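PDB 2AFB: 2-keto-3-deoxygluconate kinase from Thermotoga maritima, which probably phosphorylates 2-keto-3-deoxygluconate at the expense of ATP, as a sugar kinase of the pfkB (ribokinase-like) family. Local coordinates for residues I21-S26 against V41-A46; F53-G58 against F83-D88; G78-F83 against G327-L332; I284-G289 against C320-I325. All coordinates share one frame; numbering follows the deposited sequence.

Contact 1: residues I21-S26 against V41-A46; sequences IMLRLS and VTYGGA
The guanidinium of Arg-24 carries the methyl CG2 of Thr-42 over one face, 3.8 Å above the plane and displaced toward the rim, while the phenol ring of Tyr-43 is met obliquely by Leu-23, whose CD1 is 3.6 Å from CE2. The Arg-24 chain runs beside Thr-42 and bends at chi3 (93°), which brings NE next to that methyl; threonine suits the place because its branch offers a small apolar surface to a cation. These contacts decorate a beta hairpin of strands 22-26 and 38-44. Two antiparallel hydrogen-bonded pairs hold it: Met-22 N gives to Gly-44 O at 2.8 Å, and Met-22 O takes one back from Gly-44 N; Arg-24 N gives to Thr-42 O at 2.8 Å, nearly straight at 172°, with a longer return bond from Thr-42 N to Arg-24 O. Leu-23, Leu-25, Val-41 and Tyr-43 occupy one face; Leu-23 CD1 reaches Val-41 CG1 at 3.8 Å, and Leu-25 CD2 lies 4.0 Å from Val-41 CG2. The second subunit packs on this apolar side, its own Leu-25 against Leu-25 and its Phe-101 against Leu-23, consistent with the lid-to-lid pairing of ribokinase-like dimers. Gly-45 is the N-cap of helix 46-56; any CB there would press on Ile-21 CA. On the other face Arg-24 forms salt bridges to Asp-328 and Asp-286. Leu-23, Leu-25 and Val-41 thus serve subunit pairing, while Tyr-43 packs on helix 71-82; the Arg-24 charge, paired with two carboxylates likely to balance it, probably ties the hairpin to the body of the enzyme.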
loop_
_atom_site.group_PDB
_atom_site.type_symbol
_atom_site.label_atom_id
_atom_site.label_comp_id
_atom_site.label_asym_id
_atom_site.label_seq_id
_atom_site.Cartn_x
_atom_site.Cartn_y
_atom_site.Cartn_z
ATOM N N ILE A 21 23.584 2.570 14.307
ATOM C CA ILE A 21 22.524 2.227 13.402
ATOM C C ILE A 21 21.216 2.860 13.864
ATOM O O ILE A 21 20.894 2.893 15.058
ATOM C CB ILE A 21 22.433 0.703 13.198
ATOM C CG1 ILE A 21 21.486 0.416 12.031
ATOM C CG2 ILE A 21 22.035 -0.012 14.493
ATOM C CD1 ILE A 21 21.413 -0.985 11.567
HETATM N N MSE A 22 20.505 3.444 12.910
HETATM C CA MSE A 22 19.318 4.191 13.198
HETATM C C MSE A 22 18.145 3.607 12.477
HETATM O O MSE A 22 18.298 3.024 11.402
HETATM C CB MSE A 22 19.449 5.631 12.736
HETATM C CG MSE A 22 20.455 6.354 13.473
HETATM SE SE MSE A 22 20.751 8.120 12.744
HETATM C CE MSE A 22 21.778 7.665 10.994
ATOM N N LEU A 23 16.975 3.823 13.063
ATOM C CA LEU A 23 15.718 3.656 12.332
ATOM C C LEU A 23 15.570 4.737 11.264
ATOM O O LEU A 23 15.644 5.917 11.599
ATOM C CB LEU A 23 14.551 3.778 13.292
ATOM C CG LEU A 23 13.144 3.849 12.620
ATOM C CD1 LEU A 23 12.718 2.590 11.923
ATOM C CD2 LEU A 23 12.107 4.216 13.676
ATOM N N ARG A 24 15.324 4.351 10.005
ATOM C CA ARG A 24 15.105 5.314 8.946
ATOM C C ARG A 24 13.631 5.325 8.499
ATOM O O ARG A 24 13.050 4.298 8.184
ATOM C CB ARG A 24 15.972 5.033 7.767
ATOM C CG ARG A 24 16.102 6.239 6.852
ATOM C CD ARG A 24 16.808 5.866 5.560
ATOM N NE ARG A 24 15.864 5.508 4.539
ATOM C CZ ARG A 24 16.137 5.259 3.263
ATOM N NH1 ARG A 24 17.373 5.278 2.774
ATOM N NH2 ARG A 24 15.121 4.981 2.457
ATOM N N LEU A 25 13.068 6.525 8.467
ATOM C CA LEU A 25 11.654 6.714 8.180
ATOM C C LEU A 25 11.575 7.597 6.961
ATOM O O LEU A 25 12.012 8.735 7.010
ATOM C CB LEU A 25 10.955 7.317 9.348
ATOM C CG LEU A 25 10.858 6.516 10.674
ATOM C CD1 LEU A 25 10.159 7.382 11.661
ATOM C CD2 LEU A 25 10.138 5.165 10.555
ATOM N N SER A 26 11.089 7.060 5.841
ATOM C CA SER A 26 11.012 7.844 4.604
ATOM C C SER A 26 9.631 7.776 3.998
ATOM O O SER A 26 9.061 6.689 3.962
ATOM C CB SER A 26 12.066 7.413 3.573
ATOM O OG SER A 26 12.025 6.003 3.419
ATOM N N VAL A 41 10.029 1.942 6.317
ATOM C CA VAL A 41 10.882 1.621 7.444
ATOM C C VAL A 41 12.070 0.825 6.948
ATOM O O VAL A 41 11.923 -0.071 6.163
ATOM C CB VAL A 41 10.152 0.729 8.485
ATOM C CG1 VAL A 41 11.126 0.115 9.480
ATOM C CG2 VAL A 41 9.114 1.559 9.234
ATOM N N THR A 42 13.243 1.225 7.396
ATOM C CA THR A 42 14.457 0.447 7.272
ATOM C C THR A 42 15.440 0.852 8.355
ATOM O O THR A 42 15.149 1.710 9.198
ATOM C CB THR A 42 15.081 0.496 5.844
ATOM O OG1 THR A 42 16.020 -0.591 5.716
ATOM C CG2 THR A 42 15.776 1.850 5.552
ATOM N N TYR A 43 16.593 0.200 8.398
ATOM C CA TYR A 43 17.559 0.480 9.443
ATOM C C TYR A 43 18.901 0.698 8.764
ATOM O O TYR A 43 19.283 -0.079 7.901
ATOM C CB TYR A 43 17.582 -0.660 10.496
ATOM C CG TYR A 43 16.256 -0.783 11.214
ATOM C CD1 TYR A 43 15.242 -1.561 10.699
ATOM C CD2 TYR A 43 16.013 -0.096 12.407
ATOM C CE1 TYR A 43 14.007 -1.614 11.321
ATOM C CE2 TYR A 43 14.815 -0.162 13.033
ATOM C CZ TYR A 43 13.801 -0.896 12.483
ATOM O OH TYR A 43 12.590 -0.955 13.132
ATOM N N GLY A 44 19.625 1.746 9.133
ATOM C CA GLY A 44 20.992 1.880 8.622
ATOM C C GLY A 44 21.874 2.871 9.313
ATOM O O GLY A 44 21.461 3.500 10.266
ATOM N N GLY A 45 23.062 3.064 8.772
ATOM C CA GLY A 45 24.095 3.931 9.389
ATOM C C GLY A 45 25.406 3.615 8.691
ATOM O O GLY A 45 25.600 2.493 8.262
ATOM N N ALA A 46 26.318 4.584 8.617
ATOM C CA ALA A 46 27.545 4.498 7.776
ATOM C C ALA A 46 28.314 3.170 7.954
ATOM O O ALA A 46 28.481 2.388 6.997
ATOM C CB ALA A 46 28.469 5.690 8.084
#

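Contact 2: residues F53-G58 against F83-D88; sequences FLAQMG and FGVKTD
Gly-84 leaves helix 71-82 with a positive phi of 99° and passes beside the last turn of helix 46-56, its CA 5.2 Å from that of Ala-55. The bare alpha carbon matters twice over, because a side chain would jam against the carbonyl of Phe-83 and also press on Ala-55 CB. Ala-55 is correspondingly small: its methyl sits 3.4 Å from Phe-83 O and 3.5 Å from Gly-84 C, then meets Val-85 CG2 at 3.9 Å. Both helices end in a Schellman motif, with Gly-84 closing one and Gly-58 the other, so glycines mark the turns that lead toward strands 90-92 and 60-67. Helix 71-82 is the connection of a beta-alpha-beta crossover between those two strands, which run parallel as neighbours in the large sheet of this alpha/beta fold. Beyond Ala-55, the chain of Gln-56 bends at chi2 (-71°), which places CD near the ring of Phe-83, 4.1 Å from CD2. Its NE2 gives a weak hydrogen bond of 3.4 Å to Phe-83 O, fairly straight at 164°, while amide and ring cross obliquely. A glutamine suits this spot because its other end, OE1, accepts weakly from Leu-332 N.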
loop_
_atom_site.group_PDB
_atom_site.type_symbol
_atom_site.label_atom_id
_atom_site.label_comp_id
_atom_site.label_asym_id
_atom_site.label_seq_id
_atom_site.Cartn_x
_atom_site.Cartn_y
_atom_site.Cartn_z
ATOM N N PHE A 53 27.572 -4.659 3.521
ATOM C CA PHE A 53 28.271 -4.895 2.228
ATOM C C PHE A 53 29.210 -6.100 2.333
ATOM O O PHE A 53 29.139 -7.090 1.604
ATOM C CB PHE A 53 29.031 -3.629 1.757
ATOM C CG PHE A 53 29.670 -3.799 0.431
ATOM C CD1 PHE A 53 30.872 -4.480 0.317
ATOM C CD2 PHE A 53 29.028 -3.390 -0.721
ATOM C CE1 PHE A 53 31.431 -4.746 -0.896
ATOM C CE2 PHE A 53 29.594 -3.645 -1.942
ATOM C CZ PHE A 53 30.801 -4.328 -2.031
ATOM N N LEU A 54 30.073 -6.033 3.312
ATOM C CA LEU A 54 31.004 -7.150 3.534
ATOM C C LEU A 54 30.270 -8.485 3.793
ATOM O O LEU A 54 30.710 -9.499 3.321
ATOM C CB LEU A 54 32.010 -6.806 4.652
ATOM C CG LEU A 54 32.860 -5.604 4.217
ATOM C CD1 LEU A 54 33.503 -4.968 5.434
ATOM C CD2 LEU A 54 33.858 -5.950 3.156
ATOM N N ALA A 55 29.163 -8.481 4.531
ATOM C CA ALA A 55 28.384 -9.708 4.677
ATOM C C ALA A 55 27.796 -10.173 3.330
ATOM O O ALA A 55 27.830 -11.352 3.025
ATOM C CB ALA A 55 27.292 -9.547 5.735
ATOM N N GLN A 56 27.301 -9.241 2.528
ATOM C CA GLN A 56 26.746 -9.549 1.219
ATOM C C GLN A 56 27.831 -10.162 0.291
ATOM O O GLN A 56 27.547 -10.980 -0.540
ATOM C CB GLN A 56 26.121 -8.272 0.614
ATOM C CG GLN A 56 24.706 -7.897 1.216
ATOM C CD GLN A 56 23.619 -8.896 0.759
ATOM O OE1 GLN A 56 23.298 -8.987 -0.431
ATOM N NE2 GLN A 56 23.073 -9.659 1.710
HETATM N N MSE A 57 29.086 -9.772 0.452
HETATM C CA MSE A 57 30.169 -10.399 -0.265
HETATM C C MSE A 57 30.605 -11.740 0.307
HETATM O O MSE A 57 31.471 -12.387 -0.289
HETATM C CB MSE A 57 31.429 -9.530 -0.217
HETATM C CG MSE A 57 31.332 -8.144 -0.772
HETATM SE SE MSE A 57 30.710 -8.083 -2.608
HETATM C CE MSE A 57 28.651 -7.732 -2.398
ATOM N N GLY A 58 30.140 -12.143 1.476
ATOM C CA GLY A 58 30.457 -13.516 1.943
ATOM C C GLY A 58 31.595 -13.595 2.953
ATOM O O GLY A 58 32.186 -14.647 3.105
ATOM N N PHE A 83 20.731 -9.622 6.467
ATOM C CA PHE A 83 21.755 -9.377 5.480
ATOM C C PHE A 83 23.060 -10.114 5.747
ATOM O O PHE A 83 24.001 -9.957 5.002
ATOM C CB PHE A 83 22.030 -7.890 5.346
ATOM C CG PHE A 83 21.009 -7.157 4.555
ATOM C CD1 PHE A 83 19.744 -6.929 5.074
ATOM C CD2 PHE A 83 21.314 -6.660 3.271
ATOM C CE1 PHE A 83 18.790 -6.257 4.341
ATOM C CE2 PHE A 83 20.356 -5.964 2.538
ATOM C CZ PHE A 83 19.107 -5.741 3.071
ATOM N N GLY A 84 23.117 -10.908 6.801
ATOM C CA GLY A 84 24.275 -11.770 7.059
ATOM C C GLY A 84 25.249 -11.200 8.069
ATOM O O GLY A 84 26.271 -11.828 8.336
ATOM N N VAL A 85 24.953 -10.011 8.630
ATOM C CA VAL A 85 25.857 -9.382 9.573
ATOM C C VAL A 85 25.696 -10.096 10.900
ATOM O O VAL A 85 24.589 -10.408 11.290
ATOM C CB VAL A 85 25.571 -7.874 9.737
ATOM C CG1 VAL A 85 26.450 -7.266 10.828
ATOM C CG2 VAL A 85 25.788 -7.185 8.465
ATOM N N LYS A 86 26.801 -10.405 11.557
ATOM C CA LYS A 86 26.784 -11.058 12.881
ATOM C C LYS A 86 26.626 -10.010 14.000
ATOM O O LYS A 86 27.257 -8.970 13.970
ATOM C CB LYS A 86 28.036 -11.918 13.070
ATOM C CG LYS A 86 28.375 -12.738 11.818
ATOM C CD LYS A 86 29.152 -13.982 12.120
ATOM C CE LYS A 86 29.454 -14.794 10.859
ATOM N NZ LYS A 86 28.220 -15.266 10.209
ATOM N N THR A 87 25.752 -10.288 14.964
ATOM C CA THR A 87 25.297 -9.275 15.934
ATOM C C THR A 87 25.801 -9.588 17.327
ATOM O O THR A 87 25.340 -9.021 18.317
ATOM C CB THR A 87 23.766 -9.163 15.941
ATOM O OG1 THR A 87 23.188 -10.461 15.980
ATOM C CG2 THR A 87 23.248 -8.440 14.682
ATOM N N ASP A 88 26.791 -10.464 17.386
ATOM C CA ASP A 88 27.323 -10.974 18.648
ATOM C C ASP A 88 27.797 -9.882 19.553
ATOM O O ASP A 88 27.720 -10.033 20.740
ATOM C CB ASP A 88 28.534 -11.905 18.412
ATOM C CG ASP A 88 28.200 -13.097 17.520
ATOM O OD1 ASP A 88 27.400 -12.958 16.549
ATOM O OD2 ASP A 88 28.749 -14.172 17.787
#

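Contact 3: residues G78-F83 against G327-L332; sequences GHLRKF and GDFVVL. With NI (nickel (II) ion), chain C.
Phe-329 directs the edge of its ring at the face of Phe-83 in an edge-to-face (T-shaped) stack, and with His-79 the two form an aromatic cluster between helix 71-82 and the loop before helix 334-341. The planes stand at 85°, and Phe-329 CD2 lies 3.6 Å above the Phe-83 plane, over the ring centre. His-79 meets Phe-329 tip to tip: the rings are near parallel but slid apart, with His-79 CD2 3.3 Å from CE2. Leu-80 CD2 touches Phe-329 CZ and Val-331 CG2 touches Phe-83 CE2, each pair crossing at about a right angle. At the edge of Phe-83, and in its plane, Val-330 O comes 3.3 Å from CE2, so the weakly positive rim of the ring faces a carbonyl; Phe-34 of the third subunit also stacks edge-to-face with it. An alanine at Phe-83 would probably leave Phe-329 and that Phe-34 without their stacking mate and open a gap beside Val-331. Imidazole suits position 79, flat enough to pack and able to donate; in this crystal His-79 ND1 also binds a nickel ion, NI, at 2.1 Å. Its other nitrogen, NE2, donates to a water 3.1 Å away, which also accepts from Asp-328 N at 3.0 Å.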
loop_
_atom_site.group_PDB
_atom_site.type_symbol
_atom_site.label_atom_id
_atom_site.label_comp_id
_atom_site.label_asym_id
_atom_site.label_seq_id
_atom_site.Cartn_x
_atom_site.Cartn_y
_atom_site.Cartn_z
ATOM N N GLY A 78 17.700 -7.569 13.836
ATOM C CA GLY A 78 17.218 -8.602 12.962
ATOM C C GLY A 78 17.437 -8.212 11.501
ATOM O O GLY A 78 17.712 -9.070 10.704
ATOM N N HIS A 79 17.399 -6.919 11.192
ATOM C CA HIS A 79 17.709 -6.416 9.842
ATOM C C HIS A 79 19.153 -6.661 9.473
ATOM O O HIS A 79 19.457 -7.109 8.348
ATOM C CB HIS A 79 17.360 -4.934 9.780
ATOM C CG HIS A 79 17.620 -4.265 8.469
ATOM N ND1 HIS A 79 16.846 -4.467 7.349
ATOM C CD2 HIS A 79 18.526 -3.325 8.125
ATOM C CE1 HIS A 79 17.277 -3.715 6.359
ATOM N NE2 HIS A 79 18.296 -3.002 6.806
ATOM N N LEU A 80 20.048 -6.414 10.441
ATOM C CA LEU A 80 21.457 -6.722 10.254
ATOM C C LEU A 80 21.667 -8.220 9.996
ATOM O O LEU A 80 22.398 -8.622 9.088
ATOM C CB LEU A 80 22.252 -6.282 11.485
ATOM C CG LEU A 80 22.501 -4.783 11.535
ATOM C CD1 LEU A 80 22.694 -4.391 12.909
ATOM C CD2 LEU A 80 23.685 -4.404 10.636
ATOM N N ARG A 81 21.048 -9.050 10.814
ATOM C CA ARG A 81 21.206 -10.501 10.620
ATOM C C ARG A 81 20.652 -11.004 9.269
ATOM O O ARG A 81 21.220 -11.891 8.655
ATOM C CB ARG A 81 20.570 -11.300 11.768
ATOM C CG ARG A 81 21.387 -11.333 13.043
ATOM C CD ARG A 81 20.780 -12.307 14.012
ATOM N NE ARG A 81 19.395 -11.936 14.339
ATOM C CZ ARG A 81 18.999 -11.168 15.356
ATOM N NH1 ARG A 81 19.857 -10.617 16.206
ATOM N NH2 ARG A 81 17.720 -10.946 15.519
ATOM N N LYS A 82 19.526 -10.459 8.838
ATOM C CA LYS A 82 18.937 -10.856 7.596
ATOM C C LYS A 82 19.974 -10.707 6.441
ATOM O O LYS A 82 20.054 -11.535 5.555
ATOM C CB LYS A 82 17.700 -9.969 7.323
ATOM C CG LYS A 82 17.232 -10.094 5.912
ATOM C CD LYS A 82 16.110 -9.145 5.573
ATOM C CE LYS A 82 15.584 -9.437 4.153
ATOM N NZ LYS A 82 14.346 -8.683 3.782
ATOM N N PHE A 83 20.731 -9.622 6.467
ATOM C CA PHE A 83 21.755 -9.377 5.480
ATOM C C PHE A 83 23.060 -10.114 5.747
ATOM O O PHE A 83 24.001 -9.957 5.002
ATOM C CB PHE A 83 22.030 -7.890 5.346
ATOM C CG PHE A 83 21.009 -7.157 4.555
ATOM C CD1 PHE A 83 19.744 -6.929 5.074
ATOM C CD2 PHE A 83 21.314 -6.660 3.271
ATOM C CE1 PHE A 83 18.790 -6.257 4.341
ATOM C CE2 PHE A 83 20.356 -5.964 2.538
ATOM C CZ PHE A 83 19.107 -5.741 3.071
ATOM N N GLY A 327 16.810 1.794 0.252
ATOM C CA GLY A 327 17.374 1.529 1.565
ATOM C C GLY A 327 18.822 1.921 1.690
ATOM O O GLY A 327 19.365 2.613 0.825
ATOM N N ASP A 328 19.434 1.505 2.802
ATOM C CA ASP A 328 20.788 1.927 3.151
ATOM C C ASP A 328 21.825 0.824 2.802
ATOM O O ASP A 328 23.008 1.101 2.613
ATOM C CB ASP A 328 20.889 2.266 4.670
ATOM C CG ASP A 328 20.128 3.525 5.089
ATOM O OD1 ASP A 328 19.259 3.983 4.359
ATOM O OD2 ASP A 328 20.391 4.068 6.197
ATOM N N PHE A 329 21.382 -0.424 2.756
ATOM C CA PHE A 329 22.277 -1.555 2.565
ATOM C C PHE A 329 22.233 -1.967 1.081
ATOM O O PHE A 329 21.191 -1.881 0.438
ATOM C CB PHE A 329 21.741 -2.734 3.403
ATOM C CG PHE A 329 21.934 -2.628 4.901
ATOM C CD1 PHE A 329 22.466 -1.496 5.535
ATOM C CD2 PHE A 329 21.509 -3.683 5.712
ATOM C CE1 PHE A 329 22.609 -1.449 6.914
ATOM C CE2 PHE A 329 21.678 -3.632 7.100
ATOM C CZ PHE A 329 22.250 -2.529 7.690
ATOM N N VAL A 330 23.342 -2.448 0.540
ATOM C CA VAL A 330 23.334 -3.077 -0.774
ATOM C C VAL A 330 22.653 -4.443 -0.678
ATOM O O VAL A 330 22.682 -5.114 0.369
ATOM C CB VAL A 330 24.761 -3.327 -1.367
ATOM C CG1 VAL A 330 25.523 -2.037 -1.525
ATOM C CG2 VAL A 330 25.575 -4.356 -0.536
ATOM N N VAL A 331 22.010 -4.824 -1.768
ATOM C CA VAL A 331 21.629 -6.204 -2.037
ATOM C C VAL A 331 22.350 -6.483 -3.345
ATOM O O VAL A 331 21.897 -6.030 -4.393
ATOM C CB VAL A 331 20.082 -6.339 -2.237
ATOM C CG1 VAL A 331 19.678 -7.708 -2.634
ATOM C CG2 VAL A 331 19.342 -5.894 -0.991
ATOM N N LEU A 332 23.513 -7.134 -3.272
ATOM C CA LEU A 332 24.374 -7.324 -4.425
ATOM C C LEU A 332 25.142 -8.615 -4.260
ATOM O O LEU A 332 25.444 -9.017 -3.126
ATOM C CB LEU A 332 25.370 -6.163 -4.528
ATOM C CG LEU A 332 24.861 -4.870 -5.169
ATOM C CD1 LEU A 332 26.002 -3.843 -5.237
ATOM C CD2 LEU A 332 24.258 -5.112 -6.515
HETATM NI NI NI C . 14.853 -5.164 7.182
HETATM O O HOH W 1 18.778 -0.552 4.956
HETATM O O HOH W 2 14.524 -7.075 8.308
HETATM O O HOH W 3 13.464 -3.487 8.024
#

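Contact 4: residues I284-G289 against C320-I325; sequences IVDRVG and CLKHTI
Lys-322 sends its ammonium into a cluster of backbone carbonyls, where NZ gives a hydrogen bond of 2.8 Å to Val-288 O and one of 2.7 Å to Ile-325 O. A weaker bond runs to Asp-286 O, and Gly-327 O, outside the two segments, is a further acceptor. The chain bends at chi2 (49°) and again at chi4 (68°), the latter placing NZ among these oxygens. A lysine suits the place, its long chain carrying an ammonium with several N-H groups to them; a methionine in its place would probably leave the carbonyls of Val-288 and Ile-325 without a donor and set the 284-289 loop freer to shift. Packing is close here too, since a CB on Gly-289 would run into Lys-322 CE. Nearby, His-323 O takes two bonds, from Val-285 N at 2.9 Å and from Asp-286 N at 3.0 Å, the latter donor standing above the carbonyl plane. Val-285 also rests on Thr-324 O and packs on Ala-106 of the third subunit. The buried His-323 ring meets Ile-284 CG1 through CD2, at 4.0 Å, and its ND1 turns to Ser-319 O. Asp-286 OD1 accepts from Val-288 N in an Asx turn, while OD2 accepts from Gly-327 N.

The solvent side is looser. Arg-287 is exposed and touches through CB alone, 3.8 Å from His-323 CD2, before its chain leads off. Asp-286 and Gly-289, the N-cap of helix 290-304, belong to the DxxGAGD signature of pfkB kinases, whose glycine-rich helix start forms the anion hole in relatives.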
loop_
_atom_site.group_PDB
_atom_site.type_symbol
_atom_site.label_atom_id
_atom_site.label_comp_id
_atom_site.label_asym_id
_atom_site.label_seq_id
_atom_site.Cartn_x
_atom_site.Cartn_y
_atom_site.Cartn_z
ATOM N N ILE A 284 19.117 8.041 -10.140
ATOM C CA ILE A 284 19.146 7.587 -8.779
ATOM C C ILE A 284 17.779 7.084 -8.264
ATOM O O ILE A 284 16.769 7.727 -8.488
ATOM C CB ILE A 284 19.651 8.789 -7.907
ATOM C CG1 ILE A 284 21.088 9.168 -8.331
ATOM C CG2 ILE A 284 19.580 8.474 -6.469
ATOM C CD1 ILE A 284 21.556 10.486 -7.771
ATOM N N VAL A 285 17.757 5.915 -7.615
ATOM C CA VAL A 285 16.602 5.422 -6.847
ATOM C C VAL A 285 16.767 5.844 -5.339
ATOM O O VAL A 285 15.847 6.400 -4.708
ATOM C CB VAL A 285 16.525 3.920 -6.893
ATOM C CG1 VAL A 285 15.510 3.382 -5.904
ATOM C CG2 VAL A 285 16.258 3.448 -8.307
ATOM N N ASP A 286 17.946 5.573 -4.790
ATOM C CA ASP A 286 18.266 5.902 -3.393
ATOM C C ASP A 286 19.772 6.009 -3.237
ATOM O O ASP A 286 20.440 4.992 -3.113
ATOM C CB ASP A 286 17.720 4.822 -2.447
ATOM C CG ASP A 286 17.606 5.295 -0.963
ATOM O OD1 ASP A 286 18.360 6.243 -0.517
ATOM O OD2 ASP A 286 16.736 4.691 -0.258
ATOM N N ARG A 287 20.292 7.236 -3.184
ATOM C CA ARG A 287 21.748 7.432 -3.046
ATOM C C ARG A 287 22.292 7.156 -1.645
ATOM O O ARG A 287 23.513 7.049 -1.457
ATOM C CB ARG A 287 22.161 8.838 -3.464
ATOM C CG ARG A 287 22.256 9.837 -2.323
ATOM C CD ARG A 287 22.621 11.239 -2.829
ATOM N NE ARG A 287 23.971 11.728 -2.491
ATOM C CZ ARG A 287 24.312 13.036 -2.469
ATOM N NH1 ARG A 287 23.413 13.974 -2.745
ATOM N NH2 ARG A 287 25.552 13.430 -2.167
ATOM N N VAL A 288 21.413 7.078 -0.656
ATOM C CA VAL A 288 21.858 6.783 0.711
ATOM C C VAL A 288 22.661 5.461 0.732
ATOM O O VAL A 288 22.248 4.459 0.143
ATOM C CB VAL A 288 20.695 6.736 1.749
ATOM C CG1 VAL A 288 21.237 6.406 3.152
ATOM C CG2 VAL A 288 19.994 8.099 1.778
ATOM N N GLY A 289 23.804 5.484 1.410
ATOM C CA GLY A 289 24.672 4.276 1.516
ATOM C C GLY A 289 25.708 4.121 0.409
ATOM O O GLY A 289 26.541 3.205 0.457
ATOM N N CYS A 320 28.127 2.624 -7.490
ATOM C CA CYS A 320 27.144 2.969 -8.523
ATOM C C CYS A 320 25.831 2.188 -8.371
ATOM O O CYS A 320 24.739 2.751 -8.358
ATOM C CB CYS A 320 27.721 2.730 -9.925
ATOM S SG CYS A 320 26.520 2.913 -11.295
ATOM N N LEU A 321 25.949 0.880 -8.266
ATOM C CA LEU A 321 24.779 0.006 -8.117
ATOM C C LEU A 321 23.979 0.297 -6.856
ATOM O O LEU A 321 22.744 0.272 -6.890
ATOM C CB LEU A 321 25.164 -1.468 -8.195
ATOM C CG LEU A 321 25.593 -1.985 -9.588
ATOM C CD1 LEU A 321 26.314 -3.306 -9.496
ATOM C CD2 LEU A 321 24.407 -2.150 -10.527
ATOM N N LYS A 322 24.635 0.617 -5.753
ATOM C CA LYS A 322 23.892 0.971 -4.548
ATOM C C LYS A 322 22.878 2.093 -4.864
ATOM O O LYS A 322 21.769 2.065 -4.366
ATOM C CB LYS A 322 24.838 1.407 -3.389
ATOM C CG LYS A 322 24.147 1.883 -2.100
ATOM C CD LYS A 322 23.054 0.935 -1.600
ATOM C CE LYS A 322 21.951 1.609 -0.769
ATOM N NZ LYS A 322 21.001 2.576 -1.446
ATOM N N HIS A 323 23.240 3.037 -5.728
ATOM C CA HIS A 323 22.363 4.181 -6.035
ATOM C C HIS A 323 21.002 3.694 -6.574
ATOM O O HIS A 323 20.036 4.474 -6.600
ATOM C CB HIS A 323 22.957 5.095 -7.084
ATOM C CG HIS A 323 24.068 5.989 -6.617
ATOM N ND1 HIS A 323 25.375 5.557 -6.466
ATOM C CD2 HIS A 323 24.082 7.317 -6.375
ATOM C CE1 HIS A 323 26.138 6.582 -6.135
ATOM N NE2 HIS A 323 25.375 7.658 -6.043
ATOM N N THR A 324 20.931 2.415 -6.999
ATOM C CA THR A 324 19.739 1.823 -7.665
ATOM C C THR A 324 18.845 1.022 -6.733
ATOM O O THR A 324 17.769 0.533 -7.157
ATOM C CB THR A 324 20.132 0.867 -8.863
ATOM O OG1 THR A 324 20.768 -0.308 -8.357
ATOM C CG2 THR A 324 21.122 1.569 -9.805
ATOM N N ILE A 325 19.309 0.859 -5.507
ATOM C CA ILE A 325 18.705 -0.052 -4.510
ATOM C C ILE A 325 18.115 0.751 -3.332
ATOM O O ILE A 325 18.877 1.432 -2.641
ATOM C CB ILE A 325 19.772 -1.043 -4.020
ATOM C CG1 ILE A 325 20.245 -1.911 -5.180
ATOM C CG2 ILE A 325 19.298 -2.020 -2.957
ATOM C CD1 ILE A 325 21.482 -2.666 -4.806
#

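Along the chain contact 1 closes before the others open; contacts 2 and 3 interleave and share Phe-83, and contact 4 is nested within the long loop closed by contact 3. Contacts 2 and 3 are neighbours, their centres about 8 Å apart, both on the end of helix 71-82. Contact 1, on the small four-stranded sheet, lies about 11 Å from contact 3 between centres and about 15 Å from contact 4, yet touches both through salt bridges of Arg-24. Contacts 2 and 4 do not touch. Loop 327-332 is therefore the common seam between lid hairpin, core helices and glycine-rich loop, and contacts 3 and 4 both also meet the third subunit.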